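Local coordinates for DegV domain-containing protein spr0652 (Streptococcus pneumoniae, PDB 6CNG) that binds linoleic acid and probably other long-chain fatty acids as the FakB3 protein of fatty acid kinase, and may act in lipid transport or fatty acid metabolism, at residues C31-R34 against Q35-T38; T51-A55 against D56-V60; A63-I67 against D68-E72; Q261-S264 against E265-E269. One frame throughout, in Å; residues are numbered along the deposited sequence.

Contact 1 of 4, residues C31-R34 against Q35-T38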
loop_
_atom_site.group_PDB
_atom_site.type_symbol
_atom_site.label_atom_id
_atom_site.label_comp_id
_atom_site.label_asym_id
_atom_site.label_seq_id
_atom_site.Cartn_x
_atom_site.Cartn_y
_atom_site.Cartn_z
ATOM N N CYS A 31 3.272 2.169 -1.184
ATOM C CA CYS A 31 3.870 0.910 -1.615
ATOM C C CYS A 31 5.074 0.612 -0.734
ATOM O O CYS A 31 5.877 1.492 -0.435
ATOM C CB CYS A 31 4.348 1.022 -3.066
ATOM S SG CYS A 31 5.275 -0.372 -3.758
ATOM N N ASP A 32 5.201 -0.636 -0.334
ATOM C CA ASP A 32 6.235 -1.001 0.611
ATOM C C ASP A 32 7.568 -1.333 -0.030
ATOM O O ASP A 32 8.553 -1.434 0.698
ATOM C CB ASP A 32 5.741 -2.188 1.437
ATOM C CG ASP A 32 4.390 -1.916 2.070
ATOM O OD1 ASP A 32 4.289 -1.003 2.890
ATOM O OD2 ASP A 32 3.430 -2.587 1.700
ATOM N N TYR A 33 7.623 -1.500 -1.351
ATOM C CA TYR A 33 8.871 -1.782 -2.046
ATOM C C TYR A 33 9.764 -0.546 -2.071
ATOM O O TYR A 33 9.319 0.548 -2.423
ATOM C CB TYR A 33 8.580 -2.200 -3.494
ATOM C CG TYR A 33 7.976 -3.570 -3.678
ATOM C CD1 TYR A 33 8.485 -4.673 -3.028
ATOM C CD2 TYR A 33 6.893 -3.752 -4.503
ATOM C CE1 TYR A 33 7.924 -5.921 -3.208
ATOM C CE2 TYR A 33 6.329 -4.983 -4.689
ATOM C CZ TYR A 33 6.843 -6.068 -4.046
ATOM O OH TYR A 33 6.244 -7.299 -4.255
ATOM N N ARG A 34 11.041 -0.730 -1.730
ATOM C CA ARG A 34 12.066 0.235 -2.116
ATOM C C ARG A 34 12.782 -0.199 -3.388
ATOM O O ARG A 34 13.195 0.646 -4.189
ATOM C CB ARG A 34 13.093 0.439 -0.992
ATOM C CG ARG A 34 12.562 0.454 0.459
ATOM C CD ARG A 34 11.681 1.638 0.728
ATOM N NE ARG A 34 11.711 2.017 2.136
ATOM C CZ ARG A 34 11.050 3.053 2.642
ATOM N NH1 ARG A 34 10.297 3.806 1.857
ATOM N NH2 ARG A 34 11.147 3.340 3.930
ATOM N N GLN A 35 12.886 -1.509 -3.584
ATOM C CA GLN A 35 13.395 -2.110 -4.796
ATOM C C GLN A 35 12.356 -3.108 -5.262
ATOM O O GLN A 35 11.818 -3.855 -4.452
ATOM C CB GLN A 35 14.692 -2.899 -4.528
ATOM C CG GLN A 35 15.864 -2.085 -3.979
ATOM C CD GLN A 35 17.062 -2.934 -3.585
ATOM O OE1 GLN A 35 18.156 -2.754 -4.105
ATOM N NE2 GLN A 35 16.861 -3.846 -2.658
ATOM N N LEU A 36 12.121 -3.153 -6.565
ATOM C CA LEU A 36 11.158 -4.079 -7.140
ATOM C C LEU A 36 11.859 -5.383 -7.410
ATOM O O LEU A 36 12.850 -5.387 -8.132
ATOM C CB LEU A 36 10.648 -3.520 -8.448
ATOM C CG LEU A 36 9.421 -4.194 -9.051
ATOM C CD1 LEU A 36 8.315 -4.368 -8.055
ATOM C CD2 LEU A 36 8.969 -3.329 -10.176
ATOM N N PRO A 37 11.434 -6.495 -6.825
ATOM C CA PRO A 37 12.097 -7.753 -7.130
ATOM C C PRO A 37 12.154 -8.000 -8.627
ATOM O O PRO A 37 11.141 -7.907 -9.340
ATOM C CB PRO A 37 11.238 -8.787 -6.395
ATOM C CG PRO A 37 10.670 -8.078 -5.271
ATOM C CD PRO A 37 10.414 -6.682 -5.782
ATOM N N THR A 38 13.376 -8.278 -9.106
ATOM C CA THR A 38 13.708 -8.687 -10.463
ATOM C C THR A 38 13.007 -7.836 -11.514
ATOM O O THR A 38 12.094 -8.318 -12.194
ATOM C CB THR A 38 13.367 -10.165 -10.646
ATOM O OG1 THR A 38 13.789 -10.899 -9.492
ATOM C CG2 THR A 38 14.073 -10.710 -11.852
#
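One face of the Tyr33 ring carries the pyrrolidine of Pro37, whose CD stands 4.0 Å from the ring centroid and 25° off the ring normal, a CH-pi contact displaced toward the rim. The nearest ring atom is Tyr33 CE1, 3.7 Å from Pro37 CD, and the two side chains meet at about a right angle. Two further neighbours approach the ring obliquely: the carbonyl oxygen of Gln35, and Leu36, whose CD1 lies 3.9 Å from Tyr33 CD2. Leu36 starts out pointing away from 31-34, but its first torsion (chi1 -167°) sets CG anti to the backbone N and its CD1 branch comes back to the tyrosine. No hydrogen bond joins the two segments; between them the contact is apolar packing round one ring. Just before it, Tyr33 N donates to Cys31 SG at 3.5 Å, a bond from the tyrosine amide back to the side chain two residues earlier. All of this lies in the loop between strand 23-28 and strand 43-54. Tyr33 and Leu36 both pack on Phe45 of strand 43-54, while Asp146 and Val149 of helix 143-157 touch Tyr33 and Leu36 respectively.

Contact 2 of 4, residues T51-A55 against D56-V60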
loop_
_atom_site.group_PDB
_atom_site.type_symbol
_atom_site.label_atom_id
_atom_site.label_comp_id
_atom_site.label_asym_id
_atom_site.label_seq_id
_atom_site.Cartn_x
_atom_site.Cartn_y
_atom_site.Cartn_z
ATOM N N THR A 51 5.749 12.469 3.209
ATOM C CA THR A 51 6.454 12.959 4.374
ATOM C C THR A 51 5.581 12.806 5.600
ATOM O O THR A 51 4.356 12.763 5.511
ATOM C CB THR A 51 6.827 14.426 4.222
ATOM O OG1 THR A 51 5.639 15.193 4.028
ATOM C CG2 THR A 51 7.730 14.611 3.042
ATOM N N ILE A 52 6.248 12.717 6.745
ATOM C CA ILE A 52 5.616 12.675 8.055
ATOM C C ILE A 52 6.288 13.721 8.928
ATOM O O ILE A 52 7.495 13.659 9.149
ATOM C CB ILE A 52 5.760 11.290 8.698
ATOM C CG1 ILE A 52 4.989 10.256 7.861
ATOM C CG2 ILE A 52 5.254 11.312 10.114
ATOM C CD1 ILE A 52 5.625 8.911 7.822
ATOM N N GLN A 53 5.516 14.674 9.413
ATOM C CA GLN A 53 6.033 15.748 10.249
ATOM C C GLN A 53 5.769 15.417 11.713
ATOM O O GLN A 53 4.619 15.198 12.098
ATOM C CB GLN A 53 5.344 17.058 9.864
ATOM C CG GLN A 53 5.823 18.312 10.626
ATOM C CD GLN A 53 4.710 19.360 10.874
ATOM O OE1 GLN A 53 4.109 19.422 11.959
ATOM N NE2 GLN A 53 4.445 20.186 9.868
ATOM N N VAL A 54 6.831 15.383 12.521
ATOM C CA VAL A 54 6.736 15.202 13.967
ATOM C C VAL A 54 7.341 16.428 14.629
ATOM O O VAL A 54 8.558 16.610 14.597
ATOM C CB VAL A 54 7.462 13.939 14.431
ATOM C CG1 VAL A 54 7.197 13.705 15.860
ATOM C CG2 VAL A 54 7.038 12.753 13.592
ATOM N N ALA A 55 6.502 17.242 15.258
ATOM C CA ALA A 55 6.884 18.570 15.787
ATOM C C ALA A 55 7.514 19.380 14.650
ATOM O O ALA A 55 6.920 19.445 13.569
ATOM C CB ALA A 55 7.705 18.415 17.060
ATOM N N ASP A 56 8.687 20.003 14.837
ATOM C CA ASP A 56 9.344 20.761 13.769
ATOM C C ASP A 56 10.399 19.944 13.006
ATOM O O ASP A 56 11.246 20.528 12.328
ATOM C CB ASP A 56 9.901 22.113 14.252
ATOM C CG ASP A 56 10.762 22.009 15.510
ATOM O OD1 ASP A 56 10.803 20.922 16.130
ATOM O OD2 ASP A 56 11.396 23.033 15.885
ATOM N N GLN A 57 10.326 18.612 13.064
ATOM C CA GLN A 57 11.186 17.719 12.294
ATOM C C GLN A 57 10.390 17.024 11.186
ATOM O O GLN A 57 9.239 16.625 11.373
ATOM C CB GLN A 57 11.809 16.657 13.206
ATOM C CG GLN A 57 12.761 15.720 12.505
ATOM C CD GLN A 57 13.650 14.947 13.468
ATOM O OE1 GLN A 57 13.317 14.756 14.652
ATOM N NE2 GLN A 57 14.801 14.494 12.960
ATOM N N VAL A 58 11.008 16.867 10.031
ATOM C CA VAL A 58 10.359 16.234 8.895
ATOM C C VAL A 58 11.102 14.959 8.529
ATOM O O VAL A 58 12.336 14.937 8.461
ATOM C CB VAL A 58 10.269 17.176 7.686
ATOM C CG1 VAL A 58 9.759 16.422 6.509
ATOM C CG2 VAL A 58 9.369 18.335 7.990
ATOM N N PHE A 59 10.346 13.903 8.298
ATOM C CA PHE A 59 10.889 12.632 7.882
ATOM C C PHE A 59 10.385 12.367 6.476
ATOM O O PHE A 59 9.181 12.466 6.202
ATOM C CB PHE A 59 10.438 11.536 8.835
ATOM C CG PHE A 59 10.903 11.736 10.246
ATOM C CD1 PHE A 59 10.156 12.482 11.139
ATOM C CD2 PHE A 59 12.086 11.165 10.693
ATOM C CE1 PHE A 59 10.583 12.655 12.431
ATOM C CE2 PHE A 59 12.519 11.338 11.998
ATOM C CZ PHE A 59 11.770 12.075 12.866
ATOM N N VAL A 60 11.305 12.079 5.582
ATOM C CA VAL A 60 10.956 11.757 4.212
ATOM C C VAL A 60 11.006 10.248 4.070
ATOM O O VAL A 60 11.981 9.609 4.477
ATOM C CB VAL A 60 11.894 12.454 3.225
ATOM C CG1 VAL A 60 11.515 12.066 1.822
ATOM C CG2 VAL A 60 11.791 13.936 3.411
HETATM O O HOH W 1 10.659 16.301 16.163
#
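Val54 and Phe59 point to the same face of the hairpin, and the valine leans on the ring from an oblique direction, with Val54 CG2 3.7 Å from Phe59 CE1. Both groups are set by their first torsions: Phe59 CG lies beside its own backbone N (chi1 -62°), and CG2 of Val54 is the branch beside the valine N, the one that reaches the phenylalanine. The ring also turns its edge to the backbone of the partner strand, with Ile52 O near the ring plane and 3.5 Å from Phe59 CD1. On the other face Thr51 and Val60 cross at a slant, their methyls Thr51 CG2 and Val60 CG2 4.1 Å apart. These alternating faces belong to an antiparallel beta hairpin of strands 43-54 and 57-60, closed by a type II' turn from Val54 to Gln57, in which Ala55 takes the positive phi (54°) that the first corner of such a turn requires. Ile52 and Phe59 form a hydrogen-bonded pair through two bonds, each 3.0 Å between the N of one and the O of the other; Val54 and Gln57, the ends of the turn, are likewise joined by two bonds. A water donates to Val54 O at 2.6 Å and, weakly, to Gln57 OE1. Ile52, Val54 and Phe59 face helix 67-76, where Met70 touches Ile52 and Phe59, and Thr73 touches Val54. Along its other edge strand 43-54 continues the sheet, Thr51 and Gln53 pairing through the backbone with Ala84 and Lys82.

Contact 3 of 4, residues A63-I67 against D68-E72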
loop_
_atom_site.group_PDB
_atom_site.type_symbol
_atom_site.label_atom_id
_atom_site.label_comp_id
_atom_site.label_asym_id
_atom_site.label_seq_id
_atom_site.Cartn_x
_atom_site.Cartn_y
_atom_site.Cartn_z
ATOM N N ALA A 63 14.124 5.289 1.139
ATOM C CA ALA A 63 14.836 4.155 1.720
ATOM C C ALA A 63 15.924 4.566 2.710
ATOM O O ALA A 63 16.396 3.708 3.464
ATOM C CB ALA A 63 15.446 3.297 0.618
ATOM N N SER A 64 16.331 5.840 2.707
ATOM C CA SER A 64 17.207 6.392 3.734
ATOM C C SER A 64 16.556 6.434 5.118
ATOM O O SER A 64 17.273 6.498 6.126
ATOM C CB SER A 64 17.621 7.816 3.337
ATOM O OG SER A 64 17.863 7.936 1.935
ATOM N N LEU A 65 15.226 6.382 5.195
ATOM C CA LEU A 65 14.543 6.659 6.445
ATOM C C LEU A 65 14.774 5.548 7.457
ATOM O O LEU A 65 14.544 4.365 7.175
ATOM C CB LEU A 65 13.042 6.821 6.205
ATOM C CG LEU A 65 12.238 7.225 7.456
ATOM C CD1 LEU A 65 12.640 8.626 7.925
ATOM C CD2 LEU A 65 10.775 7.158 7.232
ATOM N N ASP A 66 15.216 5.940 8.654
ATOM C CA ASP A 66 15.197 5.050 9.806
ATOM C C ASP A 66 13.761 5.029 10.290
ATOM O O ASP A 66 13.313 5.948 10.982
ATOM C CB ASP A 66 16.110 5.562 10.909
ATOM C CG ASP A 66 16.343 4.537 11.988
ATOM O OD1 ASP A 66 15.631 3.517 12.037
ATOM O OD2 ASP A 66 17.272 4.738 12.793
ATOM N N ILE A 67 13.017 3.994 9.895
ATOM C CA ILE A 67 11.611 3.937 10.267
ATOM C C ILE A 67 11.475 3.813 11.774
ATOM O O ILE A 67 10.585 4.413 12.377
ATOM C CB ILE A 67 10.887 2.797 9.531
ATOM C CG1 ILE A 67 10.985 2.988 8.031
ATOM C CG2 ILE A 67 9.460 2.782 9.908
ATOM C CD1 ILE A 67 10.576 1.779 7.243
ATOM N N ASP A 68 12.344 3.030 12.404
ATOM C CA ASP A 68 12.221 2.814 13.839
ATOM C C ASP A 68 12.430 4.101 14.635
ATOM O O ASP A 68 11.754 4.328 15.639
ATOM C CB ASP A 68 13.160 1.691 14.272
ATOM C CG ASP A 68 12.667 0.310 13.805
ATOM O OD1 ASP A 68 11.452 0.173 13.576
ATOM O OD2 ASP A 68 13.482 -0.635 13.666
ATOM N N GLN A 69 13.324 4.970 14.179
ATOM C CA GLN A 69 13.567 6.220 14.883
ATOM C C GLN A 69 12.417 7.191 14.669
ATOM O O GLN A 69 12.047 7.939 15.572
ATOM C CB GLN A 69 14.874 6.817 14.374
ATOM C CG GLN A 69 14.977 8.307 14.504
ATOM C CD GLN A 69 14.835 8.758 15.932
ATOM O OE1 GLN A 69 14.230 9.793 16.204
ATOM N NE2 GLN A 69 15.397 7.985 16.862
ATOM N N MET A 70 11.831 7.187 13.484
ATOM C CA MET A 70 10.671 8.028 13.240
ATOM C C MET A 70 9.517 7.646 14.147
ATOM O O MET A 70 8.887 8.501 14.782
ATOM C CB MET A 70 10.274 7.856 11.786
ATOM C CG MET A 70 9.176 8.767 11.340
ATOM S SD MET A 70 8.016 7.888 10.330
ATOM C CE MET A 70 7.175 6.929 11.535
ATOM N N MET A 71 9.221 6.357 14.219
ATOM C CA MET A 71 8.114 5.913 15.043
ATOM C C MET A 71 8.351 6.250 16.510
ATOM O O MET A 71 7.445 6.726 17.202
ATOM C CB MET A 71 7.914 4.413 14.837
ATOM C CG MET A 71 7.442 4.063 13.426
ATOM S SD MET A 71 5.750 4.551 13.000
ATOM C CE MET A 71 4.813 3.365 13.940
ATOM N N GLU A 72 9.570 5.985 17.011
ATOM C CA GLU A 72 9.901 6.300 18.400
ATOM C C GLU A 72 9.642 7.764 18.691
ATOM O O GLU A 72 9.063 8.116 19.724
ATOM C CB GLU A 72 11.378 5.973 18.651
ATOM C CG GLU A 72 11.867 6.183 20.092
ATOM C CD GLU A 72 13.241 5.592 20.360
ATOM O OE1 GLU A 72 13.720 5.721 21.506
ATOM O OE2 GLU A 72 13.839 4.989 19.443
#
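The N-terminus of helix 67-76 is capped by Asp66, which occupies the N-cap position and uses its carboxylate to accept from the backbone of Gln69. The capping bond is long and weak, 3.5 Å from Gln69 N to Asp66 OD1, though fairly straight at 153°; the same amide also donates weakly to Asp66 O. With chi1 at -168° the carboxylate carbon lies anti to the aspartate N, which swings it over the first turn; there the other oxygen, OD2, rests 3.5 Å from Gln69 CB. The two side chains cross at about a right angle, their carboxylate and amide planes 70° apart. Asp66 O also takes a bond of 3.2 Å from Met70 N. One residue on, Met71 N reaches Ile67 O at 3.0 Å. Apolar contacts accompany the cap: Leu65 CD2 approaches Met70 SD at 4.2 Å, and CG2 of Ile67 meets CG of Met71. Asp68, two residues past the cap, engages Arg254 in a salt bridge through OD1. Leu65 also lies against Phe59 of strand 57-60. A side chain just before the first turn, accepting from the amide three residues on, is typical of a helix N-cap.

Contact 4 of 4, residues Q261-S264 against E265-E269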
loop_
_atom_site.group_PDB
_atom_site.type_symbol
_atom_site.label_atom_id
_atom_site.label_comp_id
_atom_site.label_asym_id
_atom_site.label_seq_id
_atom_site.Cartn_x
_atom_site.Cartn_y
_atom_site.Cartn_z
ATOM N N GLN A 261 3.549 -15.043 10.259
ATOM C CA GLN A 261 3.973 -16.416 10.006
ATOM C C GLN A 261 2.884 -17.414 10.386
ATOM O O GLN A 261 2.714 -18.419 9.695
ATOM C CB GLN A 261 5.326 -16.715 10.673
ATOM C CG GLN A 261 5.821 -18.194 10.563
ATOM C CD GLN A 261 6.056 -18.744 9.111
ATOM O OE1 GLN A 261 6.114 -17.993 8.141
ATOM N NE2 GLN A 261 6.192 -20.060 8.991
ATOM N N GLN A 262 2.108 -17.147 11.438
ATOM C CA GLN A 262 1.093 -18.106 11.855
ATOM C C GLN A 262 -0.105 -18.085 10.922
ATOM O O GLN A 262 -0.728 -19.126 10.692
ATOM C CB GLN A 262 0.641 -17.825 13.282
ATOM C CG GLN A 262 1.768 -17.909 14.351
ATOM C CD GLN A 262 1.787 -19.221 15.140
ATOM O OE1 GLN A 262 0.888 -20.052 15.008
ATOM N NE2 GLN A 262 2.819 -19.408 15.962
ATOM N N LEU A 263 -0.452 -16.900 10.411
ATOM C CA LEU A 263 -1.477 -16.797 9.382
ATOM C C LEU A 263 -1.025 -17.462 8.087
ATOM O O LEU A 263 -1.799 -18.199 7.467
ATOM C CB LEU A 263 -1.835 -15.322 9.165
ATOM C CG LEU A 263 -2.913 -14.940 8.150
ATOM C CD1 LEU A 263 -4.232 -15.577 8.470
ATOM C CD2 LEU A 263 -3.068 -13.457 8.121
ATOM N N SER A 264 0.242 -17.244 7.692
ATOM C CA SER A 264 0.792 -17.825 6.467
ATOM C C SER A 264 0.743 -19.342 6.499
ATOM O O SER A 264 0.362 -19.983 5.518
ATOM C CB SER A 264 2.229 -17.338 6.271
ATOM O OG SER A 264 2.928 -18.095 5.306
ATOM N N GLU A 265 1.157 -19.937 7.608
ATOM C CA GLU A 265 1.072 -21.385 7.724
ATOM C C GLU A 265 -0.364 -21.862 7.560
ATOM O O GLU A 265 -0.617 -22.773 6.780
ATOM C CB GLU A 265 1.696 -21.856 9.034
ATOM C CG GLU A 265 3.227 -21.875 9.024
ATOM C CD GLU A 265 3.829 -22.883 8.031
ATOM O OE1 GLU A 265 4.951 -22.634 7.522
ATOM O OE2 GLU A 265 3.187 -23.922 7.745
ATOM N N ARG A 266 -1.316 -21.243 8.273
ATOM C CA ARG A 266 -2.720 -21.645 8.180
ATOM C C ARG A 266 -3.216 -21.578 6.750
ATOM O O ARG A 266 -3.949 -22.459 6.292
ATOM C CB ARG A 266 -3.606 -20.719 9.013
ATOM C CG ARG A 266 -4.143 -21.298 10.271
ATOM C CD ARG A 266 -5.610 -20.974 10.484
ATOM N NE ARG A 266 -6.473 -22.000 9.899
ATOM C CZ ARG A 266 -7.757 -22.155 10.193
ATOM N NH1 ARG A 266 -8.328 -21.338 11.076
ATOM N NH2 ARG A 266 -8.460 -23.132 9.612
ATOM N N ILE A 267 -2.869 -20.510 6.050
ATOM C CA ILE A 267 -3.284 -20.369 4.670
ATOM C C ILE A 267 -2.638 -21.422 3.805
ATOM O O ILE A 267 -3.277 -21.972 2.899
ATOM C CB ILE A 267 -2.930 -18.967 4.161
ATOM C CG1 ILE A 267 -3.736 -17.953 4.942
ATOM C CG2 ILE A 267 -3.185 -18.891 2.671
ATOM C CD1 ILE A 267 -3.286 -16.473 4.728
ATOM N N ARG A 268 -1.363 -21.720 4.061
ATOM C CA ARG A 268 -0.683 -22.729 3.267
ATOM C C ARG A 268 -1.187 -24.110 3.602
ATOM O O ARG A 268 -1.198 -24.989 2.743
ATOM C CB ARG A 268 0.818 -22.687 3.481
ATOM C CG ARG A 268 1.485 -21.518 2.790
ATOM C CD ARG A 268 3.016 -21.622 2.776
ATOM N NE ARG A 268 3.608 -20.926 3.903
ATOM C CZ ARG A 268 4.116 -21.515 4.977
ATOM N NH1 ARG A 268 4.129 -22.842 5.088
ATOM N NH2 ARG A 268 4.621 -20.758 5.940
ATOM N N GLU A 269 -1.599 -24.319 4.842
ATOM C CA GLU A 269 -2.197 -25.594 5.201
ATOM C C GLU A 269 -3.485 -25.820 4.429
ATOM O O GLU A 269 -3.735 -26.930 3.939
ATOM C CB GLU A 269 -2.404 -25.645 6.706
ATOM C CG GLU A 269 -1.091 -25.855 7.408
ATOM C CD GLU A 269 -1.134 -25.573 8.879
ATOM O OE1 GLU A 269 -2.154 -25.147 9.411
ATOM O OE2 GLU A 269 -0.101 -25.762 9.523
#
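Ser264 and Arg268 are brought together by their torsions: chi1 of 166° puts Ser264 OG anti to its backbone N, and the bend of Arg268 at chi3 (-93°) folds the guanidinium back toward it. They sit one turn apart on helix 257-270, the crossover helix of the beta-alpha-beta unit that links strands 247-253 and 275-280. Arg268 NE donates to Ser264 OG at 3.2 Å, with the hydroxyl oxygen 24° out of the guanidinium plane, and Arg268 NH2 adds a weak bond to the same oxygen. Glu265 OE1 faces NH1 and NH2 of Arg268 in a salt bridge whose modelled spacing is doubtfully short. Gln261 runs alongside Glu265, pointing the same way; its amide lies at the edge of the Arg268 guanidinium, Gln261 OE1 in the guanidinium plane but 3.8 Å from Arg268 NH2, too far for a hydrogen bond. Beneath these groups run the backbone bonds of the helix, among them Glu265 N to Gln261 O at 3.0 Å and Arg268 N to Ser264 O at 2.8 Å. Leu263 and Ile267 are buried, as is Ser264, which touches Ile276 of strand 275-280. Both aliphatic residues pack against Met251 of strand 247-253; Leu263 also meets Val232 of helix 228-242, and Ile267 meets Leu239 there. The aliphatic pair cross each other at a slant, and CD1 of Ile267 settles against the branching carbon of its neighbour, 3.8 Å from Leu263 CG.

Overall arrangement
Contacts 2 and 3 are direct neighbours, their centres about 11 Å apart: the hairpin meets the chain leading into helix 67-76, with Val60 O 3.4 Å from Leu65 CB. Contact 1 joins them through Arg34, which touches Ala63 and Ile67 of contact 3. Contact 4 stands apart, on a helix packed against the other sheet. Contact 1 lies deepest, its centre about 11 Å from that of the chain; the others lie about 18 to 21 Å out, each with a buried and a more open side. Chemistry follows the element: an aromatic ring organises the loop of contact 1, backbone pairing the strands of contact 2, a carboxylate cap the helix start of contact 3, and a polar and charged cluster one flank of contact 4.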